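Local atomic coordinates of hemolysin-related protein (Vibrio cholerae serotype O1, PDB entry 6MLT), a protein that is secreted into the biofilm matrix, where it binds calcium and probably carbohydrates and so probably contributes to the adhesion of the biofilm. Residues Asp486-Glu490 with Ser605-Arg609; Ala34-Gln39 with Arg571-Tyr576; Tyr368-Met373 with Gln425-Phe431. The contacts are given in a common frame with arbitrary orientation. Numbering follows the deposited sequence.

Contact 1 (Asp486-Glu490 with Ser605-Arg609); sequences DGIDE and SATIR. With NA (sodium ion), chain H.
The two segments are loop for nearly all their length and run in opposite directions, with CA atoms 7.4 Å apart for Asp489 and Thr607 and 8.5 Å for Gly487 and Arg609. Segment 486-490 ends an EF-hand-like metal loop between two strands of a beta-propeller blade. Gly487 fits phi/psi 87/-3°, where a side chain would collide with Asp486 O, and Ile488 and Asp489 are extended. Asp486 (chi1 p) forms an Asx turn, OD1 accepting from Ile488 N at 3.0 Å. Sodium is held by Asp486 OD1 (2.5 Å), Ile488 O (2.2 Å) and Glu490 OE1 and OE2 (2.9 and 2.3 Å); Asp482 and Thr484 complete the site. Asp489 (chi1 m) turns its carboxylate to the tail, and Ser280 also bonds OD2. Ser605 OG donates to Asp489 OD2 and Thr607 OG1 to Asp489 OD1, both 2.7 Å, while Ser605 OG accepts from Thr607 N (3.1 Å) in an ST turn. Arg609, long and nearly extended (m, t, t), balances the buried charge in a salt bridge, NH2 to Asp489 OD1 at 2.8 Å. Its NH2 also donates to Gly487 O (2.9 Å), and a water links Gly487 O (2.8 Å) to Arg609 NE (2.7 Å).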
loop_
_atom_site.group_PDB
_atom_site.type_symbol
_atom_site.label_atom_id
_atom_site.label_comp_id
_atom_site.label_asym_id
_atom_site.label_seq_id
_atom_site.Cartn_x
_atom_site.Cartn_y
_atom_site.Cartn_z
ATOM N N ASP A 486 8.060 -15.277 6.370
ATOM C CA ASP A 486 9.428 -14.824 6.149
ATOM C C ASP A 486 9.502 -13.361 5.733
ATOM O O ASP A 486 10.580 -12.881 5.371
ATOM C CB ASP A 486 10.122 -15.703 5.104
ATOM C CG ASP A 486 9.549 -15.541 3.697
ATOM O OD1 ASP A 486 8.481 -14.911 3.524
ATOM O OD2 ASP A 486 10.186 -16.060 2.751
ATOM N N GLY A 487 8.389 -12.638 5.783
ATOM C CA GLY A 487 8.378 -11.237 5.414
ATOM C C GLY A 487 8.168 -10.963 3.941
ATOM O O GLY A 487 8.085 -9.788 3.554
ATOM N N ILE A 488 8.073 -12.003 3.112
ATOM C CA ILE A 488 7.868 -11.873 1.673
ATOM C C ILE A 488 6.479 -12.403 1.338
ATOM O O ILE A 488 6.132 -13.526 1.717
ATOM C CB ILE A 488 8.950 -12.633 0.883
ATOM C CG1 ILE A 488 10.345 -12.170 1.325
ATOM C CG2 ILE A 488 8.754 -12.431 -0.625
ATOM C CD1 ILE A 488 11.491 -12.916 0.656
ATOM N N ASP A 489 5.688 -11.601 0.629
ATOM C CA ASP A 489 4.329 -12.003 0.289
ATOM C C ASP A 489 4.343 -13.099 -0.769
ATOM O O ASP A 489 5.165 -13.089 -1.691
ATOM C CB ASP A 489 3.523 -10.812 -0.233
ATOM C CG ASP A 489 2.980 -9.914 0.882
ATOM O OD1 ASP A 489 3.195 -10.213 2.077
ATOM O OD2 ASP A 489 2.327 -8.898 0.549
ATOM N N GLU A 490 3.434 -14.058 -0.606
ATOM C CA GLU A 490 3.019 -14.959 -1.665
ATOM C C GLU A 490 1.861 -14.327 -2.445
ATOM O O GLU A 490 1.255 -13.339 -2.020
ATOM C CB GLU A 490 2.610 -16.318 -1.083
ATOM C CG GLU A 490 3.779 -17.212 -0.649
ATOM C CD GLU A 490 4.458 -16.773 0.651
ATOM O OE1 GLU A 490 3.763 -16.635 1.682
ATOM O OE2 GLU A 490 5.696 -16.570 0.643
ATOM N N SER A 605 -2.597 -6.304 -0.478
ATOM C CA SER A 605 -1.932 -7.266 0.389
ATOM C C SER A 605 -2.593 -7.285 1.763
ATOM O O SER A 605 -2.927 -6.232 2.320
ATOM C CB SER A 605 -0.447 -6.937 0.562
ATOM O OG SER A 605 0.115 -7.782 1.549
ATOM N N ALA A 606 -2.758 -8.485 2.314
ATOM C CA ALA A 606 -3.289 -8.663 3.657
ATOM C C ALA A 606 -2.221 -8.592 4.741
ATOM O O ALA A 606 -2.562 -8.641 5.928
ATOM C CB ALA A 606 -4.016 -10.010 3.758
ATOM N N THR A 607 -0.946 -8.489 4.374
ATOM C CA THR A 607 0.132 -8.621 5.348
ATOM C C THR A 607 0.327 -7.318 6.112
ATOM O O THR A 607 0.595 -6.274 5.511
ATOM C CB THR A 607 1.431 -9.017 4.655
ATOM O OG1 THR A 607 1.235 -10.233 3.926
ATOM C CG2 THR A 607 2.564 -9.212 5.685
ATOM N N ILE A 608 0.224 -7.382 7.437
ATOM C CA ILE A 608 0.503 -6.213 8.267
ATOM C C ILE A 608 2.008 -5.985 8.277
ATOM O O ILE A 608 2.781 -6.887 8.617
ATOM C CB ILE A 608 -0.040 -6.399 9.691
ATOM C CG1 ILE A 608 -1.566 -6.498 9.663
ATOM C CG2 ILE A 608 0.412 -5.242 10.603
ATOM C CD1 ILE A 608 -2.192 -6.835 11.020
ATOM N N ARG A 609 2.430 -4.782 7.894
ATOM C CA ARG A 609 3.844 -4.436 7.825
ATOM C C ARG A 609 4.099 -3.134 8.565
ATOM O O ARG A 609 3.323 -2.181 8.449
ATOM C CB ARG A 609 4.322 -4.290 6.379
ATOM C CG ARG A 609 4.619 -5.604 5.722
ATOM C CD ARG A 609 5.267 -5.438 4.356
ATOM N NE ARG A 609 5.703 -6.740 3.867
ATOM C CZ ARG A 609 4.949 -7.566 3.152
ATOM N NH1 ARG A 609 3.711 -7.218 2.809
ATOM N NH2 ARG A 609 5.443 -8.738 2.769
HETATM NA NA NA H . 6.229 -15.550 2.629
HETATM O O HOH W 1 7.729 -7.757 5.413
#

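Contact 2 (Ala34-Gln39 with Arg571-Tyr576); sequences APIVVQ and RIWNQY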
loop_
_atom_site.group_PDB
_atom_site.type_symbol
_atom_site.label_atom_id
_atom_site.label_comp_id
_atom_site.label_asym_id
_atom_site.label_seq_id
_atom_site.Cartn_x
_atom_site.Cartn_y
_atom_site.Cartn_z
ATOM N N ALA A 34 -15.386 -10.194 -5.280
ATOM C CA ALA A 34 -14.453 -10.394 -4.182
ATOM C C ALA A 34 -15.161 -10.194 -2.842
ATOM O O ALA A 34 -16.009 -9.302 -2.711
ATOM C CB ALA A 34 -13.268 -9.434 -4.302
ATOM N N PRO A 35 -14.833 -10.988 -1.829
ATOM C CA PRO A 35 -15.481 -10.836 -0.523
ATOM C C PRO A 35 -14.935 -9.632 0.233
ATOM O O PRO A 35 -13.807 -9.191 0.023
ATOM C CB PRO A 35 -15.130 -12.140 0.196
ATOM C CG PRO A 35 -13.791 -12.508 -0.379
ATOM C CD PRO A 35 -13.783 -12.020 -1.804
ATOM N N ILE A 36 -15.771 -9.125 1.134
ATOM C CA ILE A 36 -15.461 -8.002 2.013
ATOM C C ILE A 36 -15.512 -8.506 3.445
ATOM O O ILE A 36 -16.349 -9.352 3.771
ATOM C CB ILE A 36 -16.476 -6.854 1.803
ATOM C CG1 ILE A 36 -16.363 -6.280 0.385
ATOM C CG2 ILE A 36 -16.333 -5.782 2.856
ATOM C CD1 ILE A 36 -15.008 -5.815 0.013
ATOM N N VAL A 37 -14.643 -7.972 4.305
ATOM C CA VAL A 37 -14.484 -8.466 5.672
ATOM C C VAL A 37 -14.576 -7.294 6.640
ATOM O O VAL A 37 -13.716 -6.405 6.627
ATOM C CB VAL A 37 -13.154 -9.211 5.868
ATOM C CG1 VAL A 37 -12.993 -9.664 7.324
ATOM C CG2 VAL A 37 -13.075 -10.406 4.932
ATOM N N VAL A 38 -15.600 -7.313 7.495
ATOM C CA VAL A 38 -15.838 -6.276 8.494
ATOM C C VAL A 38 -16.632 -6.890 9.645
ATOM O O VAL A 38 -17.274 -7.933 9.495
ATOM C CB VAL A 38 -16.613 -5.071 7.912
ATOM C CG1 VAL A 38 -15.728 -4.241 6.984
ATOM C CG2 VAL A 38 -17.874 -5.549 7.181
ATOM N N GLN A 39 -16.611 -6.214 10.798
ATOM C CA GLN A 39 -17.366 -6.654 11.973
ATOM C C GLN A 39 -18.837 -6.254 11.858
ATOM O O GLN A 39 -19.151 -5.080 11.635
ATOM C CB GLN A 39 -16.782 -6.035 13.244
ATOM C CG GLN A 39 -15.311 -6.308 13.500
ATOM C CD GLN A 39 -15.056 -7.648 14.163
ATOM O OE1 GLN A 39 -15.985 -8.372 14.526
ATOM N NE2 GLN A 39 -13.785 -7.983 14.331
ATOM N N ARG A 571 -7.156 -7.435 10.065
ATOM C CA ARG A 571 -8.451 -7.735 10.661
ATOM C C ARG A 571 -9.622 -7.296 9.791
ATOM O O ARG A 571 -10.772 -7.579 10.140
ATOM C CB ARG A 571 -8.595 -7.038 12.015
ATOM C CG ARG A 571 -7.543 -7.376 13.057
ATOM C CD ARG A 571 -7.686 -8.777 13.601
ATOM N NE ARG A 571 -9.058 -9.186 13.910
ATOM C CZ ARG A 571 -9.712 -8.894 15.030
ATOM N NH1 ARG A 571 -9.154 -8.148 15.975
ATOM N NH2 ARG A 571 -10.940 -9.353 15.204
ATOM N N ILE A 572 -9.367 -6.596 8.691
ATOM C CA ILE A 572 -10.429 -5.944 7.936
ATOM C C ILE A 572 -10.001 -5.853 6.479
ATOM O O ILE A 572 -8.838 -5.569 6.174
ATOM C CB ILE A 572 -10.744 -4.552 8.532
ATOM C CG1 ILE A 572 -11.876 -3.872 7.763
ATOM C CG2 ILE A 572 -9.498 -3.666 8.544
ATOM C CD1 ILE A 572 -12.512 -2.730 8.541
ATOM N N TRP A 573 -10.948 -6.107 5.579
ATOM C CA TRP A 573 -10.734 -5.949 4.140
ATOM C C TRP A 573 -12.027 -5.340 3.608
ATOM O O TRP A 573 -12.943 -6.052 3.187
ATOM C CB TRP A 573 -10.402 -7.275 3.475
ATOM C CG TRP A 573 -9.916 -7.129 2.068
ATOM C CD1 TRP A 573 -10.638 -6.699 0.996
ATOM C CD2 TRP A 573 -8.603 -7.426 1.579
ATOM N NE1 TRP A 573 -9.857 -6.710 -0.139
ATOM C CE2 TRP A 573 -8.600 -7.148 0.194
ATOM C CE3 TRP A 573 -7.430 -7.898 2.178
ATOM C CZ2 TRP A 573 -7.471 -7.332 -0.603
ATOM C CZ3 TRP A 573 -6.305 -8.081 1.383
ATOM C CH2 TRP A 573 -6.336 -7.795 0.004
ATOM N N ASN A 574 -12.103 -4.016 3.647
ATOM C CA ASN A 574 -13.394 -3.350 3.617
ATOM C C ASN A 574 -13.812 -2.889 2.228
ATOM O O ASN A 574 -14.954 -2.443 2.064
ATOM C CB ASN A 574 -13.373 -2.150 4.562
ATOM C CG ASN A 574 -12.502 -1.040 4.044
ATOM O OD1 ASN A 574 -11.297 -1.223 3.857
ATOM N ND2 ASN A 574 -13.102 0.105 3.780
ATOM N N GLN A 575 -12.934 -2.988 1.233
ATOM C CA GLN A 575 -13.257 -2.556 -0.118
ATOM C C GLN A 575 -12.330 -3.277 -1.084
ATOM O O GLN A 575 -11.316 -3.856 -0.692
ATOM C CB GLN A 575 -13.144 -1.030 -0.262
ATOM C CG GLN A 575 -11.750 -0.469 -0.048
ATOM C CD GLN A 575 -11.696 1.047 -0.102
ATOM O OE1 GLN A 575 -12.676 1.733 0.208
ATOM N NE2 GLN A 575 -10.542 1.577 -0.471
ATOM N N TYR A 576 -12.695 -3.231 -2.360
ATOM C CA TYR A 576 -11.920 -3.927 -3.382
ATOM C C TYR A 576 -10.533 -3.317 -3.542
ATOM O O TYR A 576 -9.556 -4.034 -3.794
ATOM C CB TYR A 576 -12.689 -3.889 -4.700
ATOM C CG TYR A 576 -12.072 -4.688 -5.809
ATOM C CD1 TYR A 576 -11.146 -4.109 -6.660
ATOM C CD2 TYR A 576 -12.429 -6.013 -6.022
ATOM C CE1 TYR A 576 -10.579 -4.827 -7.689
ATOM C CE2 TYR A 576 -11.863 -6.748 -7.059
ATOM C CZ TYR A 576 -10.943 -6.142 -7.882
ATOM O OH TYR A 576 -10.367 -6.845 -8.907
HETATM O O HOH W 2 -12.096 -6.068 12.611
#
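Beta-branched Val37, suited to an extended backbone, packs its CB 4.1 Å from Trp573 CB at the centre of this buried contact. Val38 CG1 lies 3.9 Å from Ile572 CD1, while Ile36 CD1 reaches to 3.7 Å from Gln575 CA and Ala34 CB rests 3.9 Å from Tyr576 CD2. The backbones join through a single antiparallel bridge, a hydrogen-bonded pair: Val37 N donates to Trp573 O (2.8 Å) and Trp573 N to Val37 O (3.0 Å). At the polar edge a water accepts from Gln39 NE2 (3.1 Å) and donates to Arg571 O (3.2 Å). The side-chain amide of Gln39 donates to O of the calcium ligand Asp53, and the guanidinium of Arg571 bonds the carbonyls of Glu51, Asp528 and Leu529. Strand 36-38 pairs on with strand 56-63 in its propeller blade, whereas Asn574 is backbone-bonded to Ala102 on strand 101-103 of the next blade; segment 571-576 thus bridges two successive blades, with Pro35 and Trp573 packing on strand 525-527 of a third.

Contact 3 (Tyr368-Met373 with Gln425-Phe431); sequences YGVLEM and QVNAVQF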
loop_
_atom_site.group_PDB
_atom_site.type_symbol
_atom_site.label_atom_id
_atom_site.label_comp_id
_atom_site.label_asym_id
_atom_site.label_seq_id
_atom_site.Cartn_x
_atom_site.Cartn_y
_atom_site.Cartn_z
ATOM N N TYR A 368 41.259 22.831 21.074
ATOM C CA TYR A 368 41.512 21.907 19.974
ATOM C C TYR A 368 40.201 21.294 19.495
ATOM O O TYR A 368 39.443 20.739 20.297
ATOM C CB TYR A 368 42.467 20.801 20.413
ATOM C CG TYR A 368 43.875 21.276 20.690
ATOM C CD1 TYR A 368 44.239 21.744 21.946
ATOM C CD2 TYR A 368 44.842 21.246 19.699
ATOM C CE1 TYR A 368 45.530 22.178 22.206
ATOM C CE2 TYR A 368 46.137 21.673 19.948
ATOM C CZ TYR A 368 46.471 22.140 21.200
ATOM O OH TYR A 368 47.758 22.566 21.446
ATOM N N GLY A 369 39.949 21.366 18.195
ATOM C CA GLY A 369 38.724 20.793 17.677
ATOM C C GLY A 369 38.690 20.790 16.166
ATOM O O GLY A 369 39.704 20.994 15.499
ATOM N N VAL A 370 37.498 20.542 15.633
ATOM C CA VAL A 370 37.286 20.549 14.189
ATOM C C VAL A 370 37.039 21.983 13.736
ATOM O O VAL A 370 36.075 22.629 14.167
ATOM C CB VAL A 370 36.119 19.629 13.797
ATOM C CG1 VAL A 370 35.837 19.717 12.306
ATOM C CG2 VAL A 370 36.441 18.190 14.192
ATOM N N LEU A 371 37.909 22.478 12.856
ATOM C CA LEU A 371 37.870 23.855 12.377
ATOM C C LEU A 371 37.083 23.979 11.083
ATOM O O LEU A 371 36.373 24.971 10.883
ATOM C CB LEU A 371 39.296 24.376 12.169
ATOM C CG LEU A 371 40.243 24.147 13.345
ATOM C CD1 LEU A 371 41.657 24.576 12.984
ATOM C CD2 LEU A 371 39.765 24.890 14.592
ATOM N N GLU A 372 37.183 22.986 10.205
ATOM C CA GLU A 372 36.509 23.059 8.919
ATOM C C GLU A 372 36.265 21.658 8.386
ATOM O O GLU A 372 37.056 20.738 8.618
ATOM C CB GLU A 372 37.323 23.871 7.897
ATOM C CG GLU A 372 36.578 24.125 6.584
ATOM C CD GLU A 372 37.488 24.509 5.449
ATOM O OE1 GLU A 372 37.934 25.675 5.406
ATOM O OE2 GLU A 372 37.758 23.638 4.597
ATOM N N MET A 373 35.153 21.509 7.670
ATOM C CA MET A 373 34.904 20.336 6.849
ATOM C C MET A 373 34.499 20.815 5.468
ATOM O O MET A 373 33.704 21.751 5.340
ATOM C CB MET A 373 33.817 19.439 7.454
ATOM C CG MET A 373 34.196 18.858 8.806
ATOM S SD MET A 373 33.015 17.619 9.357
ATOM C CE MET A 373 31.527 18.596 9.524
ATOM N N GLN A 425 32.091 23.289 20.833
ATOM C CA GLN A 425 32.145 23.025 19.399
ATOM C C GLN A 425 32.325 21.532 19.171
ATOM O O GLN A 425 32.406 20.744 20.119
ATOM C CB GLN A 425 33.273 23.821 18.726
ATOM C CG GLN A 425 34.681 23.389 19.127
ATOM C CD GLN A 425 35.725 23.839 18.118
ATOM O OE1 GLN A 425 35.854 23.253 17.039
ATOM N NE2 GLN A 425 36.448 24.896 18.446
ATOM N N VAL A 426 32.381 21.144 17.899
ATOM C CA VAL A 426 32.706 19.771 17.535
ATOM C C VAL A 426 34.213 19.584 17.657
ATOM O O VAL A 426 34.992 20.256 16.969
ATOM C CB VAL A 426 32.217 19.442 16.120
ATOM C CG1 VAL A 426 32.700 18.074 15.691
ATOM C CG2 VAL A 426 30.696 19.510 16.070
ATOM N N ASN A 427 34.630 18.656 18.522
ATOM C CA ASN A 427 36.046 18.435 18.763
ATOM C C ASN A 427 36.615 17.251 17.991
ATOM O O ASN A 427 37.828 17.225 17.737
ATOM C CB ASN A 427 36.295 18.247 20.260
ATOM C CG ASN A 427 35.876 19.470 21.069
ATOM O OD1 ASN A 427 34.830 19.476 21.720
ATOM N ND2 ASN A 427 36.686 20.521 21.009
ATOM N N ALA A 428 35.784 16.284 17.608
ATOM C CA ALA A 428 36.221 15.202 16.738
ATOM C C ALA A 428 35.032 14.703 15.935
ATOM O O ALA A 428 33.877 14.824 16.355
ATOM C CB ALA A 428 36.847 14.046 17.524
ATOM N N VAL A 429 35.331 14.106 14.777
ATOM C CA VAL A 429 34.305 13.539 13.912
ATOM C C VAL A 429 34.792 12.231 13.309
ATOM O O VAL A 429 35.991 11.975 13.184
ATOM C CB VAL A 429 33.885 14.499 12.775
ATOM C CG1 VAL A 429 33.229 15.732 13.335
ATOM C CG2 VAL A 429 35.093 14.870 11.919
ATOM N N GLN A 430 33.823 11.415 12.912
ATOM C CA GLN A 430 34.068 10.144 12.252
ATOM C C GLN A 430 32.883 9.880 11.341
ATOM O O GLN A 430 31.738 10.105 11.735
ATOM C CB GLN A 430 34.248 9.014 13.272
ATOM C CG GLN A 430 34.396 7.627 12.678
ATOM C CD GLN A 430 34.606 6.574 13.752
ATOM O OE1 GLN A 430 33.926 6.577 14.779
ATOM N NE2 GLN A 430 35.568 5.686 13.532
ATOM N N PHE A 431 33.160 9.424 10.125
ATOM C CA PHE A 431 32.130 9.260 9.110
ATOM C C PHE A 431 31.689 7.807 9.020
ATOM O O PHE A 431 32.519 6.894 9.038
ATOM C CB PHE A 431 32.634 9.743 7.753
ATOM C CG PHE A 431 33.128 11.151 7.780
ATOM C CD1 PHE A 431 32.233 12.207 7.814
ATOM C CD2 PHE A 431 34.481 11.423 7.810
ATOM C CE1 PHE A 431 32.685 13.514 7.863
ATOM C CE2 PHE A 431 34.942 12.730 7.856
ATOM C CZ PHE A 431 34.039 13.773 7.883
#
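Two hydrogen bonds fasten the N-terminal parts of the segments: Val370 N donates to Val426 O at 2.9 Å, and Asn427 ND2 donates to Tyr368 O, also at 2.9 Å. Asparagine suits this position because its amide works both ways, OD1 accepting from Lys415 N. Between the two bonds the backbones come very close, Gly369 CA lying 3.7 Å from Asn427 O. Gly369 is nearly fully extended (phi/psi -172/-167°) where the chain turns a corner, and a CB there would sit only 3.1 Å from both Val426 O and Asn427 ND2, so the absence of a side chain permits the approach. Beyond this point the strands part: strands 370-373 and 428-431 have axes 8.4 Å apart at 37°, too far for backbone pairing, and side chains fill the gap. Val370 CG2 packs against Val426 CG1 (4.0 Å) and Val429 CG1 (4.1 Å). Further along, flexible Met373 places SD 4.3 Å from Val429 CG2 and 4.2 Å from Phe431 CZ, a Met-aromatic contact at the ring edge. This is the interior of a beta-prism lectin domain, whose three sheets wall a triangular prism around a shared core. Strand 370-377 lies between strands 382-386 and 352-359, strand 428-435 between 295-301 and 405-413, and strand 326-330 of the third sheet adds Val326 against Val370 and Val426 and Ile329 against Met373.

From the N terminus, contact 2 opens first, at residues 34-39 in an early propeller blade, and closes only at 571-576, spanning most of the chain. Contact 3 lies within that span: its 368-373 and 425-431 segments close a loop inside the beta-prism, inserted between strands 277-279 and 443-448 of one blade. Contact 1 opens at 486-490 in a later blade and closes at 605-609, beyond contact 2, so the two cross. They touch, Trp573 CZ3 lying 3.7 Å from Ala606 N. Contacts 1 and 2 tie the C-terminal tail to blades from both ends of the chain; contact 3, its centre about 56 Å from that of contact 2, joins sheets of a separate domain.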